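Local coordinates for protein ribulose-bisphosphate carboxylase (Alicyclobacillus acidocaldarius subsp. acidocaldarius, PDB 4NAS) that belongs to the ribulose-bisphosphate carboxylase large-chain family, pairing an N-terminal alpha+beta domain with a TIM-barrel domain that holds a calcium ion, at residues B[33-38]-B[80-86]; B[87-91]-B[121-125]; B[243-248]-B[287-292]. One frame throughout, in Å; residues are numbered along the deposited sequence.

Contact 1. Residues B[33-38]-B[80-86]; sequences IAVGLT and IAYPVAN
Residues 33-36 are helical and Leu37 leaves the helix; 80-83 are extended and 84-86 are 3-10. Ala34 CA lies 6.1 Å from Ile80 CA, and Thr38 CA 6.7 Å from Tyr82 CA. Ile33 (m, t) places CG2 3.9 Å from Ile80 CG1 and 3.4 Å from Tyr82 OH. Ile80 (m, m) sets CG2 4.1 Å from Ala34 CB. Tyr82 (chi1 m, chi2 86°) points sideways from CA to CB, but its ring reaches Ile33, Leu37 and Thr38. Leu37 (m, t) meets the ring edge, CB 3.7 Å from Tyr82 CE2. The p rotamer of Thr38 turns OG1 back to the helix end. OG1 donates a hydrogen bond to Ala34 O at 2.7 Å and is also bonded to Gly58 N, while CG2 packs on Pro83 and 3.7 Å from Tyr82 CD2. Water 1 donates to Leu37 O (2.7 Å) and weakly accepts from Asn86 ND2 (3.4 Å). Asn86 OD1 is hydrogen-bonded to His56 ND1. This is helix-on-sheet packing: helix 26-36 lies on strand 73-83, itself between strands 59-68 and 12-22.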
# COMPACT_ATOMS: atom_id res chain seq x y z
N ILE B 33 10.60 16.09 13.31
CA ILE B 33 9.46 15.23 13.01
C ILE B 33 8.17 15.76 13.66
O ILE B 33 7.16 15.92 12.98
CB ILE B 33 9.71 13.77 13.46
CG1 ILE B 33 10.87 13.17 12.66
CG2 ILE B 33 8.44 12.91 13.30
CD1 ILE B 33 11.39 11.87 13.26
N ALA B 34 8.23 16.05 14.96
CA ALA B 34 7.03 16.45 15.70
C ALA B 34 6.40 17.75 15.18
O ALA B 34 5.18 17.89 15.15
CB ALA B 34 7.35 16.58 17.19
N VAL B 35 7.25 18.68 14.76
CA VAL B 35 6.80 19.96 14.22
C VAL B 35 6.48 19.88 12.72
O VAL B 35 5.42 20.31 12.28
CB VAL B 35 7.83 21.07 14.51
CG1 VAL B 35 7.52 22.37 13.74
CG2 VAL B 35 7.92 21.32 16.02
N GLY B 36 7.39 19.28 11.95
CA GLY B 36 7.25 19.22 10.51
C GLY B 36 6.09 18.40 9.98
O GLY B 36 5.56 18.68 8.91
N LEU B 37 5.71 17.35 10.71
CA LEU B 37 4.61 16.48 10.28
C LEU B 37 3.28 16.86 10.92
O LEU B 37 2.31 16.11 10.83
CB LEU B 37 4.93 15.02 10.60
CG LEU B 37 6.18 14.48 9.91
CD1 LEU B 37 6.38 13.02 10.25
CD2 LEU B 37 6.09 14.70 8.39
N THR B 38 3.22 18.02 11.56
CA THR B 38 1.96 18.48 12.12
C THR B 38 1.60 19.89 11.62
O THR B 38 0.74 20.03 10.75
CB THR B 38 1.96 18.42 13.65
OG1 THR B 38 3.05 19.19 14.17
CG2 THR B 38 2.10 16.96 14.11
N ILE B 80 6.47 9.83 19.00
CA ILE B 80 5.96 11.14 18.58
C ILE B 80 4.42 11.19 18.73
O ILE B 80 3.72 10.25 18.33
CB ILE B 80 6.32 11.46 17.10
CG1 ILE B 80 7.84 11.37 16.87
CG2 ILE B 80 5.79 12.83 16.69
CD1 ILE B 80 8.65 12.37 17.71
N ALA B 81 3.91 12.27 19.32
CA ALA B 81 2.46 12.47 19.46
C ALA B 81 1.92 13.40 18.37
O ALA B 81 2.37 14.55 18.24
CB ALA B 81 2.12 13.01 20.83
N TYR B 82 0.97 12.90 17.58
CA TYR B 82 0.31 13.66 16.51
C TYR B 82 -1.13 13.96 16.88
O TYR B 82 -1.96 13.05 16.95
CB TYR B 82 0.29 12.85 15.20
CG TYR B 82 1.66 12.47 14.69
CD1 TYR B 82 2.29 11.31 15.16
CD2 TYR B 82 2.32 13.24 13.75
CE1 TYR B 82 3.53 10.95 14.71
CE2 TYR B 82 3.58 12.87 13.28
CZ TYR B 82 4.17 11.72 13.77
OH TYR B 82 5.41 11.31 13.35
N PRO B 83 -1.44 15.24 17.11
CA PRO B 83 -2.78 15.65 17.56
C PRO B 83 -3.83 15.12 16.61
O PRO B 83 -3.64 15.21 15.40
CB PRO B 83 -2.72 17.18 17.48
CG PRO B 83 -1.28 17.52 17.64
CD PRO B 83 -0.52 16.39 16.97
N VAL B 84 -4.91 14.57 17.14
CA VAL B 84 -5.92 13.91 16.30
C VAL B 84 -6.68 14.92 15.44
O VAL B 84 -7.25 14.58 14.40
CB VAL B 84 -6.90 13.10 17.18
CG1 VAL B 84 -8.09 12.57 16.38
CG2 VAL B 84 -6.15 11.97 17.84
N ALA B 85 -6.65 16.18 15.86
CA ALA B 85 -7.35 17.23 15.15
C ALA B 85 -6.81 17.48 13.75
O ALA B 85 -7.46 18.15 12.96
CB ALA B 85 -7.34 18.52 15.95
N ASN B 86 -5.62 16.96 13.45
CA ASN B 86 -5.06 17.13 12.11
C ASN B 86 -5.46 16.03 11.14
O ASN B 86 -5.15 16.11 9.94
CB ASN B 86 -3.53 17.23 12.16
CG ASN B 86 -3.06 18.34 13.03
OD1 ASN B 86 -3.80 19.29 13.28
ND2 ASN B 86 -1.84 18.22 13.53
O HOH W 1 -0.32 16.20 11.30

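Contact 2. Residues B[87-91]-B[121-125]; sequences LNGTF and RQFPG. With CA (calcium ion), chain L.
Gly89 has positive phi (82/19) and sits where a side chain could not fit: an ideal CB would be 2.6 Å from Gln122 OE1. Gly89 N is buried without a partner. The two loops are nearest here, Gly89 CA and Gln122 CA 5.5 Å apart. No hydrogen bond crosses between them. Gln122 is m, t with chi3 70°, which sets OE1 3.4 Å from Gly89 CA. Asn88 and Thr90 are both p, and Thr90 OG1 donates to Asn88 OD1 at 2.6 Å. Thr90 is the N-cap of helix 91-99; its side chain caps a backbone N just past the segment. Phe91 (chi1 m, chi2 -86°) and Phe123 (chi1 m, chi2 -70°) form an oblique aromatic pair, centroids 4.4 Å apart and planes at 38°. Phe123 CE1 is 3.7 Å from both Gly89 O and Thr90 C. The calcium ion is held by Pro124 O at 2.4 Å and by waters 6 (2.3 Å), 2 and 4 (both 2.5 Å), 3 (2.6 Å) and 5 (2.9 Å); water 2 donates to Phe123 O at 2.9 Å. This loop-to-loop packing joins the start of helix 91-99 to the chain leading into helix 129-137, with Phe91 also touching helices 248-256 and 284-295.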
# COMPACT_ATOMS: atom_id res chain seq x y z
N LEU B 87 -6.13 15.00 11.66
CA LEU B 87 -6.55 13.88 10.83
C LEU B 87 -7.99 14.13 10.37
O LEU B 87 -8.63 15.11 10.79
CB LEU B 87 -6.40 12.53 11.58
CG LEU B 87 -4.99 12.23 12.11
CD1 LEU B 87 -4.90 10.85 12.77
CD2 LEU B 87 -3.95 12.34 11.01
N ASN B 88 -8.50 13.26 9.51
CA ASN B 88 -9.83 13.45 8.93
C ASN B 88 -10.62 12.16 8.91
O ASN B 88 -11.54 12.02 8.13
CB ASN B 88 -9.73 14.03 7.50
CG ASN B 88 -9.16 13.03 6.48
OD1 ASN B 88 -8.83 11.89 6.83
ND2 ASN B 88 -9.04 13.44 5.22
N GLY B 89 -10.20 11.18 9.72
CA GLY B 89 -10.92 9.92 9.85
C GLY B 89 -10.69 8.85 8.79
O GLY B 89 -11.51 7.94 8.63
N THR B 90 -9.58 8.95 8.06
CA THR B 90 -9.26 7.95 7.03
C THR B 90 -7.89 7.32 7.24
O THR B 90 -7.00 7.91 7.87
CB THR B 90 -9.27 8.54 5.63
OG1 THR B 90 -8.34 9.64 5.58
CG2 THR B 90 -10.69 9.01 5.25
N PHE B 91 -7.71 6.13 6.69
CA PHE B 91 -6.39 5.50 6.76
C PHE B 91 -5.34 6.34 6.02
O PHE B 91 -4.18 6.41 6.45
CB PHE B 91 -6.44 4.09 6.20
CG PHE B 91 -7.23 3.15 7.04
CD1 PHE B 91 -6.63 2.50 8.11
CD2 PHE B 91 -8.58 2.95 6.80
CE1 PHE B 91 -7.37 1.63 8.91
CE2 PHE B 91 -9.32 2.08 7.59
CZ PHE B 91 -8.71 1.42 8.64
N ARG B 121 -12.99 5.37 16.92
CA ARG B 121 -14.43 5.35 16.60
C ARG B 121 -14.84 5.95 15.25
O ARG B 121 -15.99 5.81 14.84
CB ARG B 121 -15.26 5.93 17.74
CG ARG B 121 -15.26 5.04 18.98
CD ARG B 121 -15.99 5.72 20.14
NE ARG B 121 -16.00 4.90 21.34
CZ ARG B 121 -17.03 4.17 21.75
NH1 ARG B 121 -16.95 3.46 22.87
NH2 ARG B 121 -18.16 4.15 21.05
N GLN B 122 -13.93 6.61 14.54
CA GLN B 122 -14.26 7.11 13.22
C GLN B 122 -14.07 6.03 12.14
O GLN B 122 -14.41 6.23 10.98
CB GLN B 122 -13.38 8.32 12.89
CG GLN B 122 -13.66 9.55 13.74
CD GLN B 122 -12.81 10.71 13.27
OE1 GLN B 122 -13.03 11.25 12.19
NE2 GLN B 122 -11.80 11.08 14.07
N PHE B 123 -13.50 4.90 12.53
CA PHE B 123 -13.32 3.80 11.58
C PHE B 123 -14.46 2.79 11.78
O PHE B 123 -15.02 2.70 12.88
CB PHE B 123 -11.97 3.14 11.82
CG PHE B 123 -10.80 3.99 11.40
CD1 PHE B 123 -10.54 4.24 10.06
CD2 PHE B 123 -9.94 4.53 12.36
CE1 PHE B 123 -9.44 5.01 9.68
CE2 PHE B 123 -8.84 5.30 11.99
CZ PHE B 123 -8.59 5.54 10.65
N PRO B 124 -14.83 2.02 10.72
CA PRO B 124 -16.03 1.19 10.83
C PRO B 124 -15.90 -0.02 11.75
O PRO B 124 -16.87 -0.35 12.42
CB PRO B 124 -16.25 0.69 9.39
CG PRO B 124 -14.88 0.74 8.78
CD PRO B 124 -14.26 1.98 9.36
N GLY B 125 -14.76 -0.70 11.79
CA GLY B 125 -14.72 -1.96 12.52
C GLY B 125 -15.53 -3.04 11.81
O GLY B 125 -16.22 -2.77 10.82
CA CA L . -19.02 0.32 13.21
O HOH W 2 -17.79 2.44 13.66
O HOH W 3 -19.59 -2.24 12.85
O HOH W 4 -18.09 -0.71 15.29
O HOH W 5 -20.62 0.93 15.50
O HOH W 6 -19.55 0.55 10.98

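Contact 3. Residues B[243-248]-B[287-292]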
# COMPACT_ATOMS: atom_id res chain seq x y z
N VAL B 243 -6.73 -6.94 0.97
CA VAL B 243 -6.86 -5.60 1.57
C VAL B 243 -5.72 -4.65 1.24
O VAL B 243 -5.93 -3.47 0.85
CB VAL B 243 -7.01 -5.72 3.08
CG1 VAL B 243 -7.23 -4.34 3.69
CG2 VAL B 243 -8.19 -6.65 3.39
N VAL B 244 -4.49 -5.13 1.42
CA VAL B 244 -3.33 -4.28 1.19
C VAL B 244 -3.18 -3.89 -0.29
O VAL B 244 -2.74 -2.78 -0.61
CB VAL B 244 -2.01 -4.93 1.75
CG1 VAL B 244 -0.76 -4.04 1.46
CG2 VAL B 244 -2.14 -5.18 3.25
N ALA B 245 -3.55 -4.79 -1.20
CA ALA B 245 -3.47 -4.45 -2.62
C ALA B 245 -4.44 -3.32 -2.96
O ALA B 245 -4.14 -2.40 -3.75
CB ALA B 245 -3.75 -5.67 -3.48
N TYR B 246 -5.61 -3.36 -2.34
CA TYR B 246 -6.65 -2.39 -2.70
C TYR B 246 -6.52 -1.10 -1.89
O TYR B 246 -6.84 -0.03 -2.39
CB TYR B 246 -8.03 -2.99 -2.48
CG TYR B 246 -8.58 -3.66 -3.71
CD1 TYR B 246 -8.89 -2.92 -4.85
CD2 TYR B 246 -8.83 -5.03 -3.73
CE1 TYR B 246 -9.41 -3.52 -5.97
CE2 TYR B 246 -9.36 -5.65 -4.87
CZ TYR B 246 -9.64 -4.89 -5.98
OH TYR B 246 -10.19 -5.47 -7.10
N GLY B 247 -6.03 -1.22 -0.66
CA GLY B 247 -5.94 -0.08 0.24
C GLY B 247 -6.96 -0.14 1.36
O GLY B 247 -8.10 -0.55 1.13
N TYR B 248 -6.60 0.33 2.55
CA TYR B 248 -7.48 0.14 3.70
C TYR B 248 -8.77 0.96 3.63
O TYR B 248 -9.83 0.52 4.11
CB TYR B 248 -6.76 0.40 5.04
CG TYR B 248 -5.64 -0.55 5.38
CD1 TYR B 248 -5.88 -1.73 6.10
CD2 TYR B 248 -4.33 -0.26 5.03
CE1 TYR B 248 -4.87 -2.60 6.41
CE2 TYR B 248 -3.30 -1.14 5.34
CZ TYR B 248 -3.57 -2.30 6.05
OH TYR B 248 -2.54 -3.16 6.37
N VAL B 287 0.01 -4.03 10.46
CA VAL B 287 -0.46 -4.25 9.08
C VAL B 287 -1.58 -5.31 9.01
O VAL B 287 -2.62 -5.11 8.36
CB VAL B 287 0.70 -4.68 8.17
CG1 VAL B 287 0.20 -4.99 6.75
CG2 VAL B 287 1.79 -3.60 8.12
N LEU B 288 -1.36 -6.42 9.70
CA LEU B 288 -2.30 -7.55 9.65
C LEU B 288 -3.24 -7.61 10.84
O LEU B 288 -4.13 -8.45 10.88
CB LEU B 288 -1.53 -8.87 9.54
CG LEU B 288 -0.66 -8.95 8.29
CD1 LEU B 288 0.18 -10.23 8.27
CD2 LEU B 288 -1.54 -8.88 7.04
N GLY B 289 -3.06 -6.73 11.82
CA GLY B 289 -3.86 -6.88 13.02
C GLY B 289 -4.70 -5.66 13.34
O GLY B 289 -5.92 -5.64 13.14
N GLN B 290 -4.01 -4.65 13.84
CA GLN B 290 -4.62 -3.39 14.22
C GLN B 290 -5.40 -2.75 13.08
O GLN B 290 -6.58 -2.43 13.23
CB GLN B 290 -3.52 -2.43 14.70
CG GLN B 290 -4.03 -1.13 15.34
CD GLN B 290 -2.90 -0.37 16.03
OE1 GLN B 290 -1.75 -0.44 15.61
NE2 GLN B 290 -3.23 0.35 17.09
N LEU B 291 -4.75 -2.54 11.96
CA LEU B 291 -5.36 -1.90 10.80
C LEU B 291 -6.50 -2.72 10.17
O LEU B 291 -7.50 -2.16 9.71
CB LEU B 291 -4.30 -1.64 9.73
CG LEU B 291 -3.22 -0.64 10.15
CD1 LEU B 291 -2.37 -0.24 8.95
CD2 LEU B 291 -3.85 0.57 10.77
N MSE B 292 -6.33 -4.04 10.15
CA MSE B 292 -7.36 -4.94 9.63
C MSE B 292 -8.66 -4.88 10.41
O MSE B 292 -9.74 -4.83 9.82
CB MSE B 292 -6.85 -6.39 9.64
CG MSE B 292 -5.77 -6.68 8.64
SE MSE B 292 -6.38 -6.32 6.84
CE MSE B 292 -4.87 -7.11 5.94
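Tyr248 lays one face of its ring over Leu291, whose CD1 is 4.1 Å from the ring centroid and 26° off the ring normal, a CH-pi contact. The setting is the TIM barrel of the catalytic domain. Residues 243-246 form a short helix directly after strand 238-242, and Tyr248 opens helix 248-256. Residues 287-292 belong to helix 284-295. The contact thus joins two successive beta-alpha units, those of the adjacent parallel strands 238-242 and 264-267.

Gly247 makes the turn between the two helices of the first segment. Its phi/psi of 108/145 would jam a side chain against the preceding carbonyl, and its N closes the short helix on Val243 O at 2.7 Å. The turn sends Tyr248, with chi1 in m, toward the second helix. Leu291 CB comes 3.5 Å from Tyr248 CE1. Met292, a selenomethionine, places SE 4.0 Å from the same Tyr248 CE1, an oblique Met-aromatic contact. Val243 CG1 also packs on this selenium, 3.8 Å from Met292 SE. Val244 CG2 adds looser contacts with Val287 CG1 at 4.2 Å and Met292 CE at 4.3 Å. Val243 and Met292 both also touch Ala266 of strand 264-267. Ala245 packs on Val96 and Tyr246 on Ala92 of the second subunit, while Tyr246 OH is hydrogen-bonded to Gly219 O of its own chain.

Helix 284-295 is irregular here, with a wider pi-type turn at 287-290. At this turn the one hydrogen bond between the segments forms: Tyr248 OH donates to Val287 O at 2.8 Å.

Contact 1 belongs to the N-terminal domain and contact 3 to the barrel; their centres are about 23 Å apart, with no touch. Both are buried, but contact 1 packs helix on strand and contact 3 packs helix on helix. Contact 2 is partly buried and joins loops, with a hydrated calcium ion at its margin. It is linked to both in different ways: 87-91 continues directly from 80-86, with no other touch, and Phe91 CG lies 3.4 Å from Tyr248 CB of contact 3. Aromatic rings recur in all three. Only contact 3 has a direct hydrogen bond between its segments; contact 1 has a water link, weak at one end. All three also touch the second subunit.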